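Local coordinates for C24 protein (Bizionia argentinensis JUB59, PDB 6OV6), which probably forms the receptor-binding tip of the long tail fibre of a temperate bacteriophage, as a metal-binding trimeric protein, at the interface of chains A and B. Sequence-based numbering; all coordinates share one arbitrary frame. Chains: chain A/B, C24 protein.

Contact 1: the interface of chains A and B. Residues chain A 29-30, 56, 63-65; chain B 28-29, 31-32.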
loop_
_atom_site.group_PDB
_atom_site.type_symbol
_atom_site.label_atom_id
_atom_site.label_comp_id
_atom_site.label_asym_id
_atom_site.label_seq_id
_atom_site.Cartn_x
_atom_site.Cartn_y
_atom_site.Cartn_z
ATOM N N PHE A 29 20.903 44.946 -5.519
ATOM C CA PHE A 29 21.201 43.566 -5.915
ATOM C C PHE A 29 21.694 42.692 -4.784
ATOM O O PHE A 29 21.530 41.474 -4.855
ATOM C CB PHE A 29 22.074 43.485 -7.184
ATOM C CG PHE A 29 21.462 44.208 -8.367
ATOM C CD1 PHE A 29 20.167 43.910 -8.793
ATOM C CD2 PHE A 29 22.198 45.157 -9.083
ATOM C CE1 PHE A 29 19.599 44.576 -9.893
ATOM C CE2 PHE A 29 21.640 45.806 -10.192
ATOM C CZ PHE A 29 20.353 45.502 -10.600
ATOM N N ASN A 30 22.193 43.303 -3.699
ATOM C CA ASN A 30 22.599 42.529 -2.515
ATOM C C ASN A 30 21.411 41.799 -1.959
ATOM O O ASN A 30 21.582 40.691 -1.465
ATOM C CB ASN A 30 23.143 43.445 -1.424
ATOM C CG ASN A 30 24.526 43.913 -1.716
ATOM O OD1 ASN A 30 25.482 43.136 -1.641
ATOM N ND2 ASN A 30 24.650 45.195 -2.072
ATOM N N VAL A 56 32.188 33.092 -2.657
ATOM C CA VAL A 56 31.295 34.226 -2.442
ATOM C C VAL A 56 30.266 33.789 -1.411
ATOM O O VAL A 56 29.714 32.677 -1.497
ATOM C CB VAL A 56 30.634 34.772 -3.750
ATOM C CG1 VAL A 56 29.594 35.845 -3.455
ATOM C CG2 VAL A 56 31.688 35.314 -4.715
ATOM N N VAL A 63 26.549 40.759 -0.069
ATOM C CA VAL A 63 27.212 39.717 -0.838
ATOM C C VAL A 63 28.716 40.032 -0.735
ATOM O O VAL A 63 29.126 41.160 -1.060
ATOM C CB VAL A 63 26.729 39.678 -2.315
ATOM C CG1 VAL A 63 27.513 38.657 -3.136
ATOM C CG2 VAL A 63 25.228 39.428 -2.425
ATOM N N PHE A 64 29.525 39.056 -0.293
ATOM C CA PHE A 64 30.970 39.235 -0.137
ATOM C C PHE A 64 31.792 38.220 -0.855
ATOM O O PHE A 64 31.463 37.034 -0.835
ATOM C CB PHE A 64 31.396 39.112 1.349
ATOM C CG PHE A 64 30.952 40.192 2.297
ATOM C CD1 PHE A 64 31.549 41.449 2.276
ATOM C CD2 PHE A 64 29.934 39.957 3.215
ATOM C CE1 PHE A 64 31.142 42.445 3.158
ATOM C CE2 PHE A 64 29.528 40.957 4.094
ATOM C CZ PHE A 64 30.158 42.185 4.074
ATOM N N LYS A 65 32.979 38.656 -1.330
ATOM C CA LYS A 65 34.018 37.750 -1.803
ATOM C C LYS A 65 34.519 37.058 -0.509
ATOM O O LYS A 65 34.611 37.703 0.547
ATOM C CB LYS A 65 35.196 38.518 -2.437
ATOM C CG LYS A 65 34.897 39.070 -3.827
ATOM C CD LYS A 65 35.868 40.182 -4.234
ATOM C CE LYS A 65 35.373 40.954 -5.441
ATOM N NZ LYS A 65 36.255 42.109 -5.753
ATOM N N VAL B 28 30.608 41.496 -8.142
ATOM C CA VAL B 28 30.348 40.343 -7.233
ATOM C C VAL B 28 28.941 39.738 -7.468
ATOM O O VAL B 28 28.670 38.576 -7.109
ATOM C CB VAL B 28 30.595 40.698 -5.727
ATOM C CG1 VAL B 28 29.406 41.427 -5.100
ATOM C CG2 VAL B 28 30.969 39.463 -4.917
ATOM N N PHE B 29 28.065 40.531 -8.072
ATOM C CA PHE B 29 26.710 40.096 -8.385
ATOM C C PHE B 29 26.643 39.014 -9.458
ATOM O O PHE B 29 25.697 38.236 -9.462
ATOM C CB PHE B 29 25.743 41.271 -8.597
ATOM C CG PHE B 29 25.651 42.210 -7.406
ATOM C CD1 PHE B 29 25.426 41.722 -6.124
ATOM C CD2 PHE B 29 25.756 43.580 -7.574
ATOM C CE1 PHE B 29 25.343 42.584 -5.032
ATOM C CE2 PHE B 29 25.661 44.443 -6.477
ATOM C CZ PHE B 29 25.442 43.937 -5.214
ATOM N N ALA B 31 28.322 36.330 -9.345
ATOM C CA ALA B 31 28.331 35.083 -8.577
ATOM C C ALA B 31 26.929 34.622 -8.149
ATOM O O ALA B 31 26.731 33.430 -7.921
ATOM C CB ALA B 31 29.241 35.225 -7.363
ATOM N N LEU B 32 25.951 35.553 -8.087
ATOM C CA LEU B 32 24.557 35.207 -7.739
ATOM C C LEU B 32 23.925 34.283 -8.788
ATOM O O LEU B 32 22.958 33.590 -8.502
ATOM C CB LEU B 32 23.700 36.461 -7.531
ATOM C CG LEU B 32 24.030 37.321 -6.298
ATOM C CD1 LEU B 32 23.316 38.654 -6.402
ATOM C CD2 LEU B 32 23.612 36.646 -4.972
#
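A:Phe29 and B:Phe29, the same residue in two copies of this C24-like protein, a putative phage tail-fibre tip, meet where the 3-10 helices 28-35 run next to each other near the N-terminal end of the fibre. Their contact is not symmetric. The CB of A:Phe29, not its ring, covers the B:Phe29 face, 3.6 Å from the ring centroid, in a CH-pi contact. The two side chains meet nearly perpendicular, and their ring planes are steeply inclined. B:Phe29 has its CG anti to the carbonyl carbon (chi1 -58°), and from there the ring reaches the A helix. On the opposite face of this ring lies CG1 of its own neighbour B:Val28, offset toward the rim.

The edge of the same ring meets an amide. CG of A:Asn30 lies in the ring plane, 3.6 Å from CZ of B:Phe29, with amide and ring planes 76° apart. A bond within chain A steadies this amide: the backbone N of A:Val63 donates to OD1 of A:Asn30 at 3.0 Å, nearly straight at 168°.

Aliphatic packing continues onto the strands of chain A. A:Val63 and B:Val28 run antiparallel alongside one another, CG1 to CG1 at 3.9 Å. CG2 of A:Val63 meets CD2 of B:Leu32 tip to tip at 4.1 Å. On strand 55-59, CG2 of A:Val56 touches the CB methyl of B:Ala31 at 3.6 Å.

Contact 2: the interface of chains A and B. Residues chain A 204, 223, 239-241; chain B 208, 221-224.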
loop_
_atom_site.group_PDB
_atom_site.type_symbol
_atom_site.label_atom_id
_atom_site.label_comp_id
_atom_site.label_asym_id
_atom_site.label_seq_id
_atom_site.Cartn_x
_atom_site.Cartn_y
_atom_site.Cartn_z
ATOM N N ARG A 204 -26.556 -60.613 14.700
ATOM C CA ARG A 204 -27.604 -61.644 14.640
ATOM C C ARG A 204 -28.235 -61.802 16.048
ATOM O O ARG A 204 -29.362 -62.297 16.159
ATOM C CB ARG A 204 -27.063 -63.002 14.121
ATOM C CG ARG A 204 -25.900 -63.582 14.971
ATOM C CD ARG A 204 -25.527 -64.987 14.588
ATOM N NE ARG A 204 -24.303 -65.380 15.285
ATOM C CZ ARG A 204 -24.006 -66.617 15.666
ATOM N NH1 ARG A 204 -24.850 -67.615 15.430
ATOM N NH2 ARG A 204 -22.878 -66.862 16.317
ATOM N N VAL A 223 -38.435 -62.728 13.534
ATOM C CA VAL A 223 -38.672 -63.788 14.508
ATOM C C VAL A 223 -37.334 -64.169 15.100
ATOM O O VAL A 223 -36.345 -64.281 14.366
ATOM C CB VAL A 223 -39.442 -64.988 13.855
ATOM C CG1 VAL A 223 -39.416 -66.234 14.742
ATOM C CG2 VAL A 223 -40.878 -64.569 13.524
ATOM N N ARG A 239 -33.627 -72.556 11.369
ATOM C CA ARG A 239 -32.322 -72.601 12.000
ATOM C C ARG A 239 -32.058 -71.272 12.661
ATOM O O ARG A 239 -32.623 -70.247 12.265
ATOM C CB ARG A 239 -31.185 -72.833 10.967
ATOM C CG ARG A 239 -31.136 -74.193 10.255
ATOM C CD ARG A 239 -30.814 -75.364 11.182
ATOM N NE ARG A 239 -30.680 -76.623 10.449
ATOM C CZ ARG A 239 -31.689 -77.410 10.097
ATOM N NH1 ARG A 239 -32.933 -77.074 10.391
ATOM N NH2 ARG A 239 -31.459 -78.538 9.436
ATOM N N ALA A 240 -31.113 -71.271 13.603
ATOM C CA ALA A 240 -30.586 -70.044 14.155
ATOM C C ALA A 240 -29.766 -69.443 13.012
ATOM O O ALA A 240 -29.171 -70.182 12.220
ATOM C CB ALA A 240 -29.631 -70.358 15.310
ATOM N N SER A 241 -29.714 -68.106 12.930
ATOM C CA SER A 241 -28.836 -67.401 11.992
ATOM C C SER A 241 -27.379 -67.749 12.402
ATOM O O SER A 241 -27.116 -68.031 13.577
ATOM C CB SER A 241 -29.047 -65.894 12.123
ATOM O OG SER A 241 -29.021 -65.533 13.496
ATOM N N SER B 208 -26.455 -67.078 6.900
ATOM C CA SER B 208 -25.923 -68.425 7.177
ATOM C C SER B 208 -26.811 -69.129 8.220
ATOM O O SER B 208 -27.924 -68.669 8.512
ATOM C CB SER B 208 -24.449 -68.370 7.600
ATOM O OG SER B 208 -23.878 -69.665 7.734
ATOM N N ARG B 221 -31.808 -64.197 19.267
ATOM C CA ARG B 221 -31.031 -64.493 18.070
ATOM C C ARG B 221 -31.979 -64.644 16.867
ATOM O O ARG B 221 -32.953 -65.402 16.946
ATOM C CB ARG B 221 -30.199 -65.772 18.255
ATOM C CG ARG B 221 -29.534 -66.257 16.963
ATOM C CD ARG B 221 -28.511 -67.349 17.219
ATOM N NE ARG B 221 -27.350 -66.836 17.943
ATOM C CZ ARG B 221 -26.373 -67.592 18.438
ATOM N NH1 ARG B 221 -26.423 -68.909 18.324
ATOM N NH2 ARG B 221 -25.356 -67.036 19.078
ATOM N N ILE B 222 -31.660 -63.966 15.740
ATOM C CA ILE B 222 -32.455 -64.045 14.508
ATOM C C ILE B 222 -32.627 -65.500 14.038
ATOM O O ILE B 222 -31.662 -66.262 13.990
ATOM C CB ILE B 222 -31.849 -63.172 13.362
ATOM C CG1 ILE B 222 -31.868 -61.673 13.739
ATOM C CG2 ILE B 222 -32.566 -63.427 12.011
ATOM C CD1 ILE B 222 -31.110 -60.712 12.700
ATOM N N VAL B 223 -33.863 -65.853 13.665
ATOM C CA VAL B 223 -34.191 -67.163 13.108
ATOM C C VAL B 223 -34.241 -67.007 11.589
ATOM O O VAL B 223 -34.774 -66.023 11.071
ATOM C CB VAL B 223 -35.524 -67.708 13.698
ATOM C CG1 VAL B 223 -36.006 -68.956 12.939
ATOM C CG2 VAL B 223 -35.370 -67.992 15.192
ATOM N N VAL B 224 -33.672 -67.977 10.881
ATOM C CA VAL B 224 -33.614 -68.006 9.421
ATOM C C VAL B 224 -34.203 -69.304 8.868
ATOM O O VAL B 224 -34.391 -70.278 9.614
ATOM C CB VAL B 224 -32.146 -67.812 8.920
ATOM C CG1 VAL B 224 -31.601 -66.445 9.314
ATOM C CG2 VAL B 224 -31.224 -68.939 9.413
#
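This is a beta-bridge interface that joins two chains through their backbones, far from the N-terminal end of the fibre. Strand 238-240 of chain A pairs antiparallel with strand 223-225 of chain B, which would help tie the chains together in the deposited trimer. A:Arg239 and B:Val224 exchange both backbone bonds. N of B:Val224 donates to O of A:Arg239 at 2.9 Å. N of A:Arg239 donates to O of B:Val224 at 3.0 Å. The backbone N of B:Val223 donates to the carbonyl O of A:Val223 at 3.0 Å. N of B:Ile222 donates to O of A:Arg204 at 2.9 Å.

A:Ser241 grips the carbonyl O of B:Ile222 twice. Its backbone N donates at 2.9 Å. Its hydroxyl OG donates to the same O at 2.8 Å, tilted 24° from the carbonyl plane. The hydroxyl lies between the backbone N and the carbonyl carbon (chi1 48°), which turns it toward that oxygen.

At one side the chains of A:Arg204 and B:Arg221 run parallel. Their guanidinium groups stack, with planes 14° apart. The backbone carbonyl of A:Ser241 may ease the repulsion between these like charges. NH1 of A:Arg204 sits over the centre of the B:Arg221 guanidinium and donates to that O of A:Ser241 at 3.0 Å.

Contact 3: the interface of chains A and B. Residues chain A 146-148, 275, 277; chain B 122, 125-126.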
loop_
_atom_site.group_PDB
_atom_site.type_symbol
_atom_site.label_atom_id
_atom_site.label_comp_id
_atom_site.label_asym_id
_atom_site.label_seq_id
_atom_site.Cartn_x
_atom_site.Cartn_y
_atom_site.Cartn_z
ATOM N N SER A 146 -3.284 25.944 -1.235
ATOM C CA SER A 146 -3.558 26.583 -2.510
ATOM C C SER A 146 -2.783 25.926 -3.640
ATOM O O SER A 146 -1.575 25.685 -3.517
ATOM C CB SER A 146 -3.218 28.076 -2.432
ATOM O OG SER A 146 -3.328 28.678 -3.708
ATOM N N GLY A 147 -3.486 25.623 -4.722
ATOM C CA GLY A 147 -2.890 24.977 -5.888
ATOM C C GLY A 147 -2.976 23.461 -5.827
ATOM O O GLY A 147 -2.710 22.787 -6.818
ATOM N N TRP A 148 -3.355 22.925 -4.674
ATOM C CA TRP A 148 -3.479 21.472 -4.463
ATOM C C TRP A 148 -4.943 21.055 -4.391
ATOM O O TRP A 148 -5.788 21.856 -3.986
ATOM C CB TRP A 148 -2.768 21.053 -3.158
ATOM C CG TRP A 148 -1.280 21.259 -3.175
ATOM C CD1 TRP A 148 -0.607 22.432 -2.974
ATOM C CD2 TRP A 148 -0.278 20.240 -3.325
ATOM N NE1 TRP A 148 0.752 22.215 -3.034
ATOM C CE2 TRP A 148 0.982 20.877 -3.251
ATOM C CE3 TRP A 148 -0.325 18.838 -3.508
ATOM C CZ2 TRP A 148 2.187 20.163 -3.353
ATOM C CZ3 TRP A 148 0.861 18.136 -3.651
ATOM C CH2 TRP A 148 2.101 18.791 -3.573
ATOM N N TYR A 275 -0.671 18.488 -6.849
ATOM C CA TYR A 275 -0.521 19.878 -7.222
ATOM C C TYR A 275 -1.038 20.084 -8.657
ATOM O O TYR A 275 -0.565 19.438 -9.573
ATOM C CB TYR A 275 0.928 20.324 -7.085
ATOM C CG TYR A 275 1.088 21.797 -7.385
ATOM C CD1 TYR A 275 0.714 22.762 -6.458
ATOM C CD2 TYR A 275 1.571 22.227 -8.615
ATOM C CE1 TYR A 275 0.848 24.123 -6.737
ATOM C CE2 TYR A 275 1.685 23.589 -8.913
ATOM C CZ TYR A 275 1.322 24.528 -7.973
ATOM O OH TYR A 275 1.457 25.862 -8.272
ATOM N N GLY A 277 -1.992 23.691 -9.815
ATOM C CA GLY A 277 -1.453 25.001 -10.201
ATOM C C GLY A 277 -2.179 26.132 -9.488
ATOM O O GLY A 277 -3.395 25.988 -9.214
ATOM O OXT GLY A 277 -1.535 27.175 -9.244
ATOM N N GLU B 122 7.151 29.398 -7.448
ATOM C CA GLU B 122 6.510 28.142 -7.820
ATOM C C GLU B 122 6.974 26.981 -6.914
ATOM O O GLU B 122 6.140 26.187 -6.475
ATOM C CB GLU B 122 6.735 27.854 -9.315
ATOM C CG GLU B 122 5.948 26.674 -9.864
ATOM C CD GLU B 122 4.438 26.709 -9.727
ATOM O OE1 GLU B 122 3.853 27.812 -9.599
ATOM O OE2 GLU B 122 3.838 25.612 -9.744
ATOM N N ARG B 125 5.191 27.266 -3.595
ATOM C CA ARG B 125 3.784 26.866 -3.737
ATOM C C ARG B 125 3.651 25.317 -3.733
ATOM O O ARG B 125 2.651 24.777 -3.280
ATOM C CB ARG B 125 3.249 27.462 -5.048
ATOM C CG ARG B 125 1.747 27.551 -5.106
ATOM C CD ARG B 125 1.317 28.457 -6.244
ATOM N NE ARG B 125 0.003 28.083 -6.766
ATOM C CZ ARG B 125 -1.148 28.474 -6.233
ATOM N NH1 ARG B 125 -1.160 29.218 -5.135
ATOM N NH2 ARG B 125 -2.298 28.114 -6.786
ATOM N N ARG B 126 4.688 24.625 -4.218
ATOM C CA ARG B 126 4.723 23.175 -4.292
ATOM C C ARG B 126 5.242 22.555 -3.000
ATOM O O ARG B 126 5.279 21.330 -2.855
ATOM C CB ARG B 126 5.502 22.745 -5.537
ATOM C CG ARG B 126 4.734 23.139 -6.806
ATOM C CD ARG B 126 5.364 22.630 -8.042
ATOM N NE ARG B 126 5.039 21.205 -8.164
ATOM C CZ ARG B 126 4.955 20.540 -9.309
ATOM N NH1 ARG B 126 5.166 21.164 -10.461
ATOM N NH2 ARG B 126 4.652 19.245 -9.310
HETATM O O HOH W 1 0.693 25.804 -1.720
#
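The ring of A:Tyr275 packs against B:Arg126, whose CG stands over the ring centre, 3.6 Å from its centroid, in a CH-pi contact. The guanidinium of B:Arg126 follows on over the rim, its plane turned 22° from the ring. On the A side, the indole face of A:Trp148 supports the CB of A:Tyr275, and its CD1 lies at the edge of the phenol ring. The indole NE1 donates to the backbone O of B:Arg125 at 3.2 Å.

The phenol OH of A:Tyr275 donates to carboxylate OE2 of B:Glu122 at 2.8 Å, on the syn side. The ring has its CG anti to the backbone N (chi1 -176°), which sends the hydroxyl out to helix 120-125.

B:Arg125 runs extended past this hydroxyl and ends among polar groups of chain A. Its NH2 donates in the guanidinium plane to the C-terminal carboxylate oxygen OXT of A:Gly277 at 2.7 Å. Its NH1 reaches the hydroxyl OG of A:Ser146 at 2.7 Å, tilted 29° from that plane. Water 1 joins O of A:Ser146, at 2.9 Å, to O of B:Arg125. The site anchors the C-terminus of one chain against the helix 120-125 segment of its neighbour.

The contacts lie along the elongated fibre. The C-alpha centres of contact 1 and contact 3 are about 31 Å apart. Contact 2 is about 98 Å from contact 3 and about 122 Å from contact 1. They share no residue, but each joins the same two chains. Contact 1 uses the 3-10 helix 28-35 with strands 55-59 and 62-67, contact 3 helix 120-125 with strands 148-150 and 267-275, and contact 2 strands 223-225 and 238-240. The fibre is thus joined near both of its ends and at an intermediate level, which would keep the deposited trimer in register along its length.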